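Local coordinates for cutm, flavoprotein of carbon monoxide dehydrogenase (Hydrogenophaga pseudoflava, PDB 1FFV) that binds FAD and, as the flavoprotein subunit of carbon monoxide dehydrogenase, probably relays electrons released by CO oxidation, at residues K12-A17 / P58-I63; I72-V77 / V168-P173; L91-E96 / T179-E184; S129-A134 / G197-M202. All blocks are in the same frame, centred on the assembly; numbering follows the deposited sequence.

Contact 1 of 4, residues K12-A17 / P58-I63; sequences KSVGEA and PELRGI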
loop_
_atom_site.group_PDB
_atom_site.type_symbol
_atom_site.label_atom_id
_atom_site.label_comp_id
_atom_site.label_asym_id
_atom_site.label_seq_id
_atom_site.Cartn_x
_atom_site.Cartn_y
_atom_site.Cartn_z
ATOM N N LYS C 12 3.738 12.121 46.475
ATOM C CA LYS C 12 2.869 13.293 46.535
ATOM C C LYS C 12 3.228 14.289 47.634
ATOM O O LYS C 12 2.519 15.274 47.863
ATOM C CB LYS C 12 1.408 12.858 46.651
ATOM C CG LYS C 12 0.935 12.056 45.443
ATOM C CD LYS C 12 -0.562 11.795 45.494
ATOM C CE LYS C 12 -1.020 10.988 44.290
ATOM N NZ LYS C 12 -0.730 11.687 42.999
ATOM N N SER C 13 4.360 14.050 48.279
ATOM C CA SER C 13 4.817 14.930 49.334
ATOM C C SER C 13 6.339 14.947 49.375
ATOM O O SER C 13 6.994 13.992 48.949
ATOM C CB SER C 13 4.254 14.475 50.693
ATOM O OG SER C 13 4.874 13.280 51.140
ATOM N N VAL C 14 6.894 16.039 49.889
ATOM C CA VAL C 14 8.338 16.184 50.022
ATOM C C VAL C 14 8.886 15.074 50.921
ATOM O O VAL C 14 9.941 14.506 50.648
ATOM C CB VAL C 14 8.704 17.541 50.660
ATOM C CG1 VAL C 14 10.214 17.699 50.723
ATOM C CG2 VAL C 14 8.072 18.680 49.884
ATOM N N GLY C 15 8.153 14.779 51.994
ATOM C CA GLY C 15 8.561 13.754 52.939
ATOM C C GLY C 15 8.741 12.404 52.282
ATOM O O GLY C 15 9.719 11.707 52.550
ATOM N N GLU C 16 7.794 12.036 51.421
ATOM C CA GLU C 16 7.857 10.771 50.700
ATOM C C GLU C 16 9.051 10.774 49.763
ATOM O O GLU C 16 9.778 9.783 49.670
ATOM C CB GLU C 16 6.581 10.550 49.902
ATOM C CG GLU C 16 5.356 10.278 50.749
ATOM C CD GLU C 16 4.095 10.216 49.920
ATOM O OE1 GLU C 16 4.086 9.474 48.902
ATOM O OE2 GLU C 16 3.122 10.924 50.272
ATOM N N ALA C 17 9.256 11.902 49.084
ATOM C CA ALA C 17 10.377 12.053 48.160
ATOM C C ALA C 17 11.699 11.825 48.895
ATOM O O ALA C 17 12.565 11.077 48.424
ATOM C CB ALA C 17 10.351 13.434 47.528
ATOM N N PRO C 58 2.301 19.417 45.382
ATOM C CA PRO C 58 1.814 20.804 45.433
ATOM C C PRO C 58 2.562 21.761 46.355
ATOM O O PRO C 58 2.519 22.976 46.157
ATOM C CB PRO C 58 0.347 20.640 45.845
ATOM C CG PRO C 58 0.358 19.398 46.655
ATOM C CD PRO C 58 1.271 18.485 45.873
ATOM N N GLU C 59 3.254 21.214 47.346
ATOM C CA GLU C 59 4.001 22.029 48.294
ATOM C C GLU C 59 5.294 22.587 47.682
ATOM O O GLU C 59 5.978 23.410 48.296
ATOM C CB GLU C 59 4.303 21.238 49.574
ATOM C CG GLU C 59 3.766 19.786 49.596
ATOM C CD GLU C 59 2.243 19.656 49.775
ATOM O OE1 GLU C 59 1.579 20.626 50.233
ATOM O OE2 GLU C 59 1.718 18.555 49.468
ATOM N N LEU C 60 5.634 22.127 46.480
ATOM C CA LEU C 60 6.830 22.611 45.799
ATOM C C LEU C 60 6.434 23.664 44.778
ATOM O O LEU C 60 7.269 24.163 44.042
ATOM C CB LEU C 60 7.554 21.458 45.101
ATOM C CG LEU C 60 8.174 20.362 45.967
ATOM C CD1 LEU C 60 8.810 19.299 45.080
ATOM C CD2 LEU C 60 9.215 20.977 46.891
ATOM N N ARG C 61 5.147 24.001 44.756
ATOM C CA ARG C 61 4.606 24.977 43.816
ATOM C C ARG C 61 4.070 26.233 44.495
ATOM O O ARG C 61 3.874 26.263 45.710
ATOM C CB ARG C 61 3.501 24.328 42.979
ATOM C CG ARG C 61 3.973 23.085 42.248
ATOM C CD ARG C 61 2.912 22.461 41.366
ATOM N NE ARG C 61 3.453 21.304 40.642
ATOM C CZ ARG C 61 4.366 21.367 39.667
ATOM N NH1 ARG C 61 4.864 22.540 39.276
ATOM N NH2 ARG C 61 4.765 20.252 39.056
ATOM N N GLY C 62 3.863 27.280 43.705
ATOM C CA GLY C 62 3.339 28.516 44.249
ATOM C C GLY C 62 4.354 29.620 44.445
ATOM O O GLY C 62 5.534 29.376 44.691
ATOM N N ILE C 63 3.875 30.847 44.303
ATOM C CA ILE C 63 4.684 32.046 44.476
ATOM C C ILE C 63 3.911 32.929 45.455
ATOM O O ILE C 63 2.801 33.376 45.156
ATOM C CB ILE C 63 4.861 32.795 43.135
ATOM C CG1 ILE C 63 5.679 31.940 42.161
ATOM C CG2 ILE C 63 5.510 34.158 43.363
ATOM C CD1 ILE C 63 5.725 32.491 40.745
#
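K12 and V14, where the backbone turns into the start of helix 14-24, come up beside the short 3-10 turn of P58-L60, and no hydrogen bond joins the two segments. The buried part is apolar: V14 CG2 lies 3.9 Å from L60 CD2, the two branched side chains crossing obliquely and meeting through one methyl group each. V14 carries CG1 anti to the backbone N (chi1 -177°), which sets CG2 beside that nitrogen, on the side of the leucine. Toward solvent the contact turns polar but gains no bond. E59 folds back at chi2 (-73°) and brings OE2 to 3.7 Å from K12 O, where two acceptors are merely neighbours. P58 CD rests 4.0 Å from the same K12 O. Proline suits the first place of the turn, since its ring fixes phi near the value needed there. Serine suits the N-cap: S13 OG accepts from E16 N at 3.2 Å and caps the first turn. V14 and L60 both also pack on V168 of strand 166-173, V14 reaching V166 as well, while L60 touches M75 in the loop after strand 69-73, close to the bound FAD.

Contact 2 of 4, residues I72-V77 / V168-P173; sequences IGAMTV and VEIRVP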
loop_
_atom_site.group_PDB
_atom_site.type_symbol
_atom_site.label_atom_id
_atom_site.label_comp_id
_atom_site.label_asym_id
_atom_site.label_seq_id
_atom_site.Cartn_x
_atom_site.Cartn_y
_atom_site.Cartn_z
ATOM N N ILE C 72 9.287 31.467 46.273
ATOM C CA ILE C 72 9.062 30.800 45.001
ATOM C C ILE C 72 9.252 29.285 45.124
ATOM O O ILE C 72 10.334 28.815 45.493
ATOM C CB ILE C 72 10.036 31.339 43.925
ATOM C CG1 ILE C 72 9.885 32.859 43.784
ATOM C CG2 ILE C 72 9.769 30.666 42.597
ATOM C CD1 ILE C 72 10.923 33.512 42.885
ATOM N N GLY C 73 8.197 28.531 44.811
ATOM C CA GLY C 73 8.278 27.079 44.874
ATOM C C GLY C 73 9.354 26.555 43.937
ATOM O O GLY C 73 9.457 27.004 42.794
ATOM N N ALA C 74 10.160 25.611 44.413
ATOM C CA ALA C 74 11.238 25.045 43.602
ATOM C C ALA C 74 10.758 24.547 42.242
ATOM O O ALA C 74 11.500 24.610 41.258
ATOM C CB ALA C 74 11.932 23.921 44.353
ATOM N N MET C 75 9.519 24.057 42.189
ATOM C CA MET C 75 8.949 23.537 40.954
ATOM C C MET C 75 8.265 24.572 40.059
ATOM O O MET C 75 7.564 24.214 39.104
ATOM C CB MET C 75 8.013 22.365 41.248
ATOM C CG MET C 75 8.740 21.082 41.630
ATOM S SD MET C 75 9.912 20.551 40.357
ATOM C CE MET C 75 8.851 19.707 39.270
ATOM N N THR C 76 8.459 25.851 40.373
ATOM C CA THR C 76 7.891 26.907 39.550
ATOM C C THR C 76 8.570 26.817 38.188
ATOM O O THR C 76 9.792 26.773 38.081
ATOM C CB THR C 76 8.155 28.318 40.124
ATOM O OG1 THR C 76 7.514 28.446 41.396
ATOM C CG2 THR C 76 7.620 29.392 39.181
ATOM N N VAL C 77 7.754 26.777 37.151
ATOM C CA VAL C 77 8.225 26.686 35.782
ATOM C C VAL C 77 8.709 28.069 35.293
ATOM O O VAL C 77 8.178 29.102 35.720
ATOM C CB VAL C 77 7.078 26.069 34.932
ATOM C CG1 VAL C 77 6.764 26.892 33.706
ATOM C CG2 VAL C 77 7.401 24.622 34.608
ATOM N N VAL C 168 13.022 22.838 48.431
ATOM C CA VAL C 168 11.597 23.145 48.519
ATOM C C VAL C 168 11.182 24.486 47.908
ATOM O O VAL C 168 10.230 24.553 47.123
ATOM C CB VAL C 168 11.118 23.059 49.994
ATOM C CG1 VAL C 168 9.703 23.613 50.146
ATOM C CG2 VAL C 168 11.170 21.614 50.464
ATOM N N GLU C 169 11.910 25.546 48.243
ATOM C CA GLU C 169 11.571 26.869 47.739
ATOM C C GLU C 169 12.760 27.817 47.679
ATOM O O GLU C 169 13.787 27.602 48.331
ATOM C CB GLU C 169 10.472 27.480 48.617
ATOM C CG GLU C 169 10.819 27.473 50.102
ATOM C CD GLU C 169 9.657 27.864 51.007
ATOM O OE1 GLU C 169 9.857 28.737 51.882
ATOM O OE2 GLU C 169 8.557 27.278 50.871
ATOM N N ILE C 170 12.613 28.862 46.875
ATOM C CA ILE C 170 13.640 29.874 46.721
ATOM C C ILE C 170 13.100 31.166 47.335
ATOM O O ILE C 170 12.085 31.712 46.893
ATOM C CB ILE C 170 14.029 30.085 45.223
ATOM C CG1 ILE C 170 14.782 28.858 44.681
ATOM C CG2 ILE C 170 14.900 31.324 45.070
ATOM C CD1 ILE C 170 13.903 27.701 44.270
ATOM N N ARG C 171 13.767 31.622 48.387
ATOM C CA ARG C 171 13.369 32.833 49.086
ATOM C C ARG C 171 14.280 33.984 48.716
ATOM O O ARG C 171 15.502 33.888 48.826
ATOM C CB ARG C 171 13.442 32.616 50.592
ATOM C CG ARG C 171 12.715 31.392 51.082
ATOM C CD ARG C 171 12.684 31.383 52.587
ATOM N NE ARG C 171 11.359 31.005 53.039
ATOM C CZ ARG C 171 10.502 31.818 53.643
ATOM N NH1 ARG C 171 10.821 33.078 53.908
ATOM N NH2 ARG C 171 9.275 31.388 53.874
ATOM N N VAL C 172 13.681 35.089 48.305
ATOM C CA VAL C 172 14.465 36.247 47.922
ATOM C C VAL C 172 13.827 37.545 48.399
ATOM O O VAL C 172 12.604 37.699 48.370
ATOM C CB VAL C 172 14.787 36.255 46.377
ATOM C CG1 VAL C 172 13.836 35.367 45.612
ATOM C CG2 VAL C 172 14.786 37.665 45.815
ATOM N N PRO C 173 14.651 38.451 48.959
ATOM C CA PRO C 173 14.136 39.734 49.444
ATOM C C PRO C 173 13.574 40.575 48.308
ATOM O O PRO C 173 14.161 40.656 47.232
ATOM C CB PRO C 173 15.366 40.381 50.094
ATOM C CG PRO C 173 16.525 39.708 49.441
ATOM C CD PRO C 173 16.069 38.283 49.323
#
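I72 and I170 face each other as an antiparallel hydrogen-bonded pair, binding through both main-chain groups: I170 N gives to I72 O at 2.7 Å, with an N-H...O angle of 170°, and I72 N gives to I170 O at 2.9 Å. A74 N continues the ladder to V168 O at 2.9 Å, just as the chain leaves the strand in a type I turn from G73 to T76. G73 O is gripped twice in that turn, by T76 N and by T76 OG1.

Packing is closest at this end. A74 CB sits 3.3 Å from V168 O, a place that suits a side chain of one methyl group, and A74 also touches FAD. I170 CD1 reaches to 3.8 Å from A74 CA. Toward P173 the fit is slacker: I72 CD1 and V172 CG1 stand 4.4 Å apart, and R171, partly open to solvent, turns from I72-V77 to form a salt bridge with E169 through NE and OE1 at 3.0 Å, and another with E66.

Strands 69-73 and 166-173 are neighbours within a five-stranded antiparallel sheet. Strand 135-140 flanks the second of them, and helix 112-117 covers the isoleucine face through I112 and I116.

Contact 3 of 4, residues L91-E96 / T179-E184; sequences LPLLAE and TGWAYE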
loop_
_atom_site.group_PDB
_atom_site.type_symbol
_atom_site.label_atom_id
_atom_site.label_comp_id
_atom_site.label_asym_id
_atom_site.label_seq_id
_atom_site.Cartn_x
_atom_site.Cartn_y
_atom_site.Cartn_z
ATOM N N LEU C 91 10.399 41.483 41.962
ATOM C CA LEU C 91 11.706 41.025 41.484
ATOM C C LEU C 91 11.738 41.096 39.964
ATOM O O LEU C 91 11.920 40.078 39.290
ATOM C CB LEU C 91 11.946 39.571 41.912
ATOM C CG LEU C 91 11.677 39.183 43.368
ATOM C CD1 LEU C 91 11.812 37.678 43.543
ATOM C CD2 LEU C 91 12.625 39.935 44.291
ATOM N N PRO C 92 11.559 42.301 39.395
ATOM C CA PRO C 92 11.566 42.474 37.936
ATOM C C PRO C 92 12.727 41.810 37.202
ATOM O O PRO C 92 12.572 41.386 36.053
ATOM C CB PRO C 92 11.566 43.996 37.767
ATOM C CG PRO C 92 12.122 44.506 39.077
ATOM C CD PRO C 92 11.471 43.604 40.073
ATOM N N LEU C 93 13.870 41.688 37.877
ATOM C CA LEU C 93 15.061 41.062 37.295
ATOM C C LEU C 93 14.799 39.615 36.889
ATOM O O LEU C 93 15.134 39.212 35.779
ATOM C CB LEU C 93 16.215 41.067 38.298
ATOM C CG LEU C 93 17.679 41.102 37.843
ATOM C CD1 LEU C 93 18.532 40.434 38.910
ATOM C CD2 LEU C 93 17.911 40.436 36.509
ATOM N N LEU C 94 14.228 38.830 37.800
ATOM C CA LEU C 94 13.963 37.419 37.528
ATOM C C LEU C 94 12.975 37.210 36.392
ATOM O O LEU C 94 13.171 36.335 35.544
ATOM C CB LEU C 94 13.479 36.701 38.789
ATOM C CG LEU C 94 14.454 36.659 39.970
ATOM C CD1 LEU C 94 13.918 35.710 41.033
ATOM C CD2 LEU C 94 15.838 36.207 39.505
ATOM N N ALA C 95 11.945 38.049 36.353
ATOM C CA ALA C 95 10.915 37.961 35.326
ATOM C C ALA C 95 11.469 38.249 33.930
ATOM O O ALA C 95 11.157 37.543 32.972
ATOM C CB ALA C 95 9.768 38.910 35.654
ATOM N N GLU C 96 12.310 39.268 33.822
ATOM C CA GLU C 96 12.886 39.634 32.532
ATOM C C GLU C 96 14.009 38.711 32.088
ATOM O O GLU C 96 14.098 38.358 30.918
ATOM C CB GLU C 96 13.377 41.084 32.560
ATOM C CG GLU C 96 12.259 42.111 32.469
ATOM C CD GLU C 96 11.480 42.008 31.160
ATOM O OE1 GLU C 96 12.071 42.259 30.078
ATOM O OE2 GLU C 96 10.273 41.677 31.221
ATOM N N THR C 179 15.230 50.097 43.107
ATOM C CA THR C 179 16.344 49.192 42.853
ATOM C C THR C 179 16.612 49.035 41.358
ATOM O O THR C 179 15.690 48.810 40.576
ATOM C CB THR C 179 16.078 47.800 43.443
ATOM O OG1 THR C 179 16.030 47.894 44.869
ATOM C CG2 THR C 179 17.169 46.824 43.041
ATOM N N GLY C 180 17.873 49.199 40.973
ATOM C CA GLY C 180 18.259 49.040 39.584
ATOM C C GLY C 180 18.726 47.607 39.394
ATOM O O GLY C 180 19.200 46.974 40.349
ATOM N N TRP C 181 18.630 47.100 38.167
ATOM C CA TRP C 181 19.021 45.722 37.884
ATOM C C TRP C 181 19.335 45.494 36.412
ATOM O O TRP C 181 19.052 46.342 35.562
ATOM C CB TRP C 181 17.888 44.784 38.300
ATOM C CG TRP C 181 16.552 45.249 37.787
ATOM C CD1 TRP C 181 15.712 46.157 38.379
ATOM C CD2 TRP C 181 15.941 44.889 36.546
ATOM N NE1 TRP C 181 14.623 46.389 37.576
ATOM C CE2 TRP C 181 14.736 45.622 36.444
ATOM C CE3 TRP C 181 16.296 44.022 35.505
ATOM C CZ2 TRP C 181 13.881 45.516 35.337
ATOM C CZ3 TRP C 181 15.448 43.916 34.404
ATOM C CH2 TRP C 181 14.252 44.660 34.330
ATOM N N ALA C 182 19.884 44.320 36.112
ATOM C CA ALA C 182 20.211 43.967 34.742
ATOM C C ALA C 182 20.819 42.582 34.618
ATOM O O ALA C 182 21.418 42.066 35.560
ATOM C CB ALA C 182 21.171 45.000 34.142
ATOM N N TYR C 183 20.591 41.963 33.465
ATOM C CA TYR C 183 21.174 40.667 33.143
ATOM C C TYR C 183 21.590 40.733 31.683
ATOM O O TYR C 183 20.746 40.699 30.787
ATOM C CB TYR C 183 20.208 39.499 33.332
ATOM C CG TYR C 183 20.928 38.172 33.232
ATOM C CD1 TYR C 183 22.069 37.931 34.003
ATOM C CD2 TYR C 183 20.513 37.177 32.340
ATOM C CE1 TYR C 183 22.785 36.742 33.893
ATOM C CE2 TYR C 183 21.229 35.970 32.221
ATOM C CZ TYR C 183 22.365 35.769 33.006
ATOM O OH TYR C 183 23.098 34.608 32.922
ATOM N N GLU C 184 22.882 40.923 31.452
ATOM C CA GLU C 184 23.407 40.991 30.093
ATOM C C GLU C 184 23.938 39.614 29.737
ATOM O O GLU C 184 24.858 39.115 30.387
ATOM C CB GLU C 184 24.529 42.029 29.995
ATOM C CG GLU C 184 24.084 43.470 30.219
ATOM C CD GLU C 184 23.161 43.997 29.130
ATOM O OE1 GLU C 184 23.433 43.768 27.928
ATOM O OE2 GLU C 184 22.156 44.651 29.482
#
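This is a helix-on-sheet contact in which P92, L93 and E96 of helix 92-97, in the FAD-binding part of the chain, pack on W181 of strand 180-186, L93 also reaching Y183; the strand begins the four-stranded antiparallel sheet of the C-terminal part. The short segments run nearly parallel, 23° apart, with axes 8.3 Å from each other. W181 carries the join. Its CG stands between the backbone N and the carbonyl carbon (chi1 48°), raising the indole against the helix's first turn. P92 CB and L93 N lie over one ring face, P92 CB 3.7 Å from W181 CZ2, and L93 CA makes an off-centre CH-pi contact 4.2 Å from the centroid of the six-membered ring. A flat, broad side chain suits such a surface, and R285 adds a cation-pi partner. At the ring's far end E96 CG comes at a slant to 3.7 Å from W181 CH2, while its carboxylate goes to K99. Replacing W181 by an alanine would probably open a gap beneath P92 and L93 and leave R285 without its aromatic partner. The hydroxyl of Y183 bonds to D124 and T217, and L93 meets the base of the side chain: L93 CD2 lies 4.0 Å from Y183 CB.

Contact 4 of 4, residues S129-A134 / G197-M202; sequences SIAVEA and GCAVVM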
loop_
_atom_site.group_PDB
_atom_site.type_symbol
_atom_site.label_atom_id
_atom_site.label_comp_id
_atom_site.label_asym_id
_atom_site.label_seq_id
_atom_site.Cartn_x
_atom_site.Cartn_y
_atom_site.Cartn_z
ATOM N N SER C 129 20.514 34.258 41.148
ATOM C CA SER C 129 20.186 34.038 42.550
ATOM C C SER C 129 21.161 34.749 43.480
ATOM O O SER C 129 20.778 35.196 44.559
ATOM C CB SER C 129 20.124 32.541 42.870
ATOM O OG SER C 129 21.400 31.937 42.791
ATOM N N ILE C 130 22.415 34.855 43.053
ATOM C CA ILE C 130 23.443 35.535 43.834
ATOM C C ILE C 130 23.173 37.046 43.811
ATOM O O ILE C 130 23.162 37.702 44.853
ATOM C CB ILE C 130 24.851 35.223 43.275
ATOM C CG1 ILE C 130 25.151 33.728 43.438
ATOM C CG2 ILE C 130 25.915 36.078 43.960
ATOM C CD1 ILE C 130 26.477 33.276 42.851
ATOM N N ALA C 131 22.895 37.586 42.631
ATOM C CA ALA C 131 22.618 39.008 42.499
ATOM C C ALA C 131 21.419 39.477 43.340
ATOM O O ALA C 131 21.445 40.573 43.907
ATOM C CB ALA C 131 22.408 39.364 41.038
ATOM N N VAL C 132 20.366 38.660 43.406
ATOM C CA VAL C 132 19.170 39.012 44.177
ATOM C C VAL C 132 19.252 38.599 45.650
ATOM O O VAL C 132 18.328 38.848 46.421
ATOM C CB VAL C 132 17.866 38.436 43.542
ATOM C CG1 VAL C 132 17.671 38.993 42.133
ATOM C CG2 VAL C 132 17.897 36.908 43.524
ATOM N N GLU C 133 20.356 37.953 46.018
ATOM C CA GLU C 133 20.619 37.513 47.390
ATOM C C GLU C 133 19.640 36.461 47.894
ATOM O O GLU C 133 19.248 36.462 49.064
ATOM C CB GLU C 133 20.637 38.717 48.340
ATOM C CG GLU C 133 21.698 39.743 48.016
ATOM C CD GLU C 133 21.629 40.953 48.926
ATOM O OE1 GLU C 133 22.193 40.902 50.038
ATOM O OE2 GLU C 133 21.011 41.961 48.539
ATOM N N ALA C 134 19.280 35.538 47.011
ATOM C CA ALA C 134 18.346 34.481 47.352
ATOM C C ALA C 134 18.903 33.486 48.360
ATOM O O ALA C 134 20.106 33.432 48.618
ATOM C CB ALA C 134 17.924 33.749 46.094
ATOM N N GLY C 197 27.916 36.040 30.808
ATOM C CA GLY C 197 26.768 36.800 31.263
ATOM C C GLY C 197 27.054 37.471 32.591
ATOM O O GLY C 197 27.953 37.049 33.327
ATOM N N CYS C 198 26.315 38.536 32.889
ATOM C CA CYS C 198 26.492 39.251 34.144
ATOM C C CYS C 198 25.176 39.746 34.708
ATOM O O CYS C 198 24.413 40.446 34.032
ATOM C CB CYS C 198 27.454 40.429 33.993
ATOM S SG CYS C 198 27.532 41.507 35.476
ATOM N N ALA C 199 24.911 39.351 35.950
ATOM C CA ALA C 199 23.707 39.755 36.664
ATOM C C ALA C 199 24.100 40.846 37.656
ATOM O O ALA C 199 25.124 40.736 38.340
ATOM C CB ALA C 199 23.098 38.562 37.399
ATOM N N VAL C 200 23.288 41.899 37.716
ATOM C CA VAL C 200 23.529 43.024 38.613
ATOM C C VAL C 200 22.255 43.546 39.276
ATOM O O VAL C 200 21.201 43.635 38.647
ATOM C CB VAL C 200 24.158 44.229 37.849
ATOM C CG1 VAL C 200 24.046 45.511 38.682
ATOM C CG2 VAL C 200 25.616 43.962 37.530
ATOM N N VAL C 201 22.371 43.870 40.561
ATOM C CA VAL C 201 21.289 44.474 41.330
ATOM C C VAL C 201 22.002 45.601 42.072
ATOM O O VAL C 201 23.057 45.375 42.675
ATOM C CB VAL C 201 20.652 43.511 42.361
ATOM C CG1 VAL C 201 19.534 44.225 43.108
ATOM C CG2 VAL C 201 20.097 42.270 41.673
ATOM N N MET C 202 21.479 46.821 41.968
ATOM C CA MET C 202 22.102 47.957 42.639
ATOM C C MET C 202 21.124 49.028 43.114
ATOM O O MET C 202 20.011 49.155 42.597
ATOM C CB MET C 202 23.176 48.605 41.744
ATOM C CG MET C 202 22.651 49.508 40.634
ATOM S SD MET C 202 23.976 50.257 39.624
ATOM C CE MET C 202 24.385 51.573 40.575
#
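A131 points its methyl toward the strand across from it, and the contact is built round that group. The motif is a helix end on a beta sheet: helix 125-131 finishes in a Schellman motif and its last turn rests on strand 196-205 of the C-terminal four-stranded antiparallel sheet. A131 CB lies 3.8 Å from A199 CB and equally 3.8 Å from V201 CG2. These two strand residues, two positions apart, point to the same face, as alternation in a beta strand requires; V200 between them points the opposite way, to A278 and A282 of helix 264-285. A131 and A199 keep both groups short, which lets helix and strand come so near that A131 CA and V200 CA are 5.7 Å apart.

V201 is the bulkier of the two strand residues. With chi1 at -180°, V201 CG2 lies opposite its own carbonyl carbon and faces the helix end. The same CG2 meets V132 CG1 at 4.1 Å, the two side chains crossing at an angle; V132 in turn lies against F175 and V172. A beta-branched valine suits the strand at V201, and V132 adds apolar bulk to the buried helix end.

The helix end is tied off by A134 N, which bonds to S129 O at 2.9 Å, and by E133 N, which bonds to I130 O at 3.0 Å. E133 takes a positive phi (64°), most easily adopted by glycine, and its carboxylate forms a salt bridge with R213. A131 O, near the end of the last turn, is pressed by a methyl: V201 CG2 stands just 3.1 Å from A131 O.

Contacts 1 and 2 lie in the FAD-binding part of the chain, their centres 11 Å apart, and are tied directly by G62 O to G73 N and L60 O to M75 N, probable hydrogen bonds; contact 1 closes in sequence before contact 2 opens. Contacts 3 and 4, centred 8 Å apart, share the C-terminal sheet, where strands 180-186 and 196-205 are neighbours, and each sets a helix of the FAD-binding part on it. Contacts 2, 3 and 4 interleave along the chain, and L91 and V132 meet V172 in between. Contact 1 is centred about 28 Å from contact 3. Contacts 1 and 2 lie close to the bound FAD, while contacts 3 and 4 join the FAD-binding part to the C-terminal sheet.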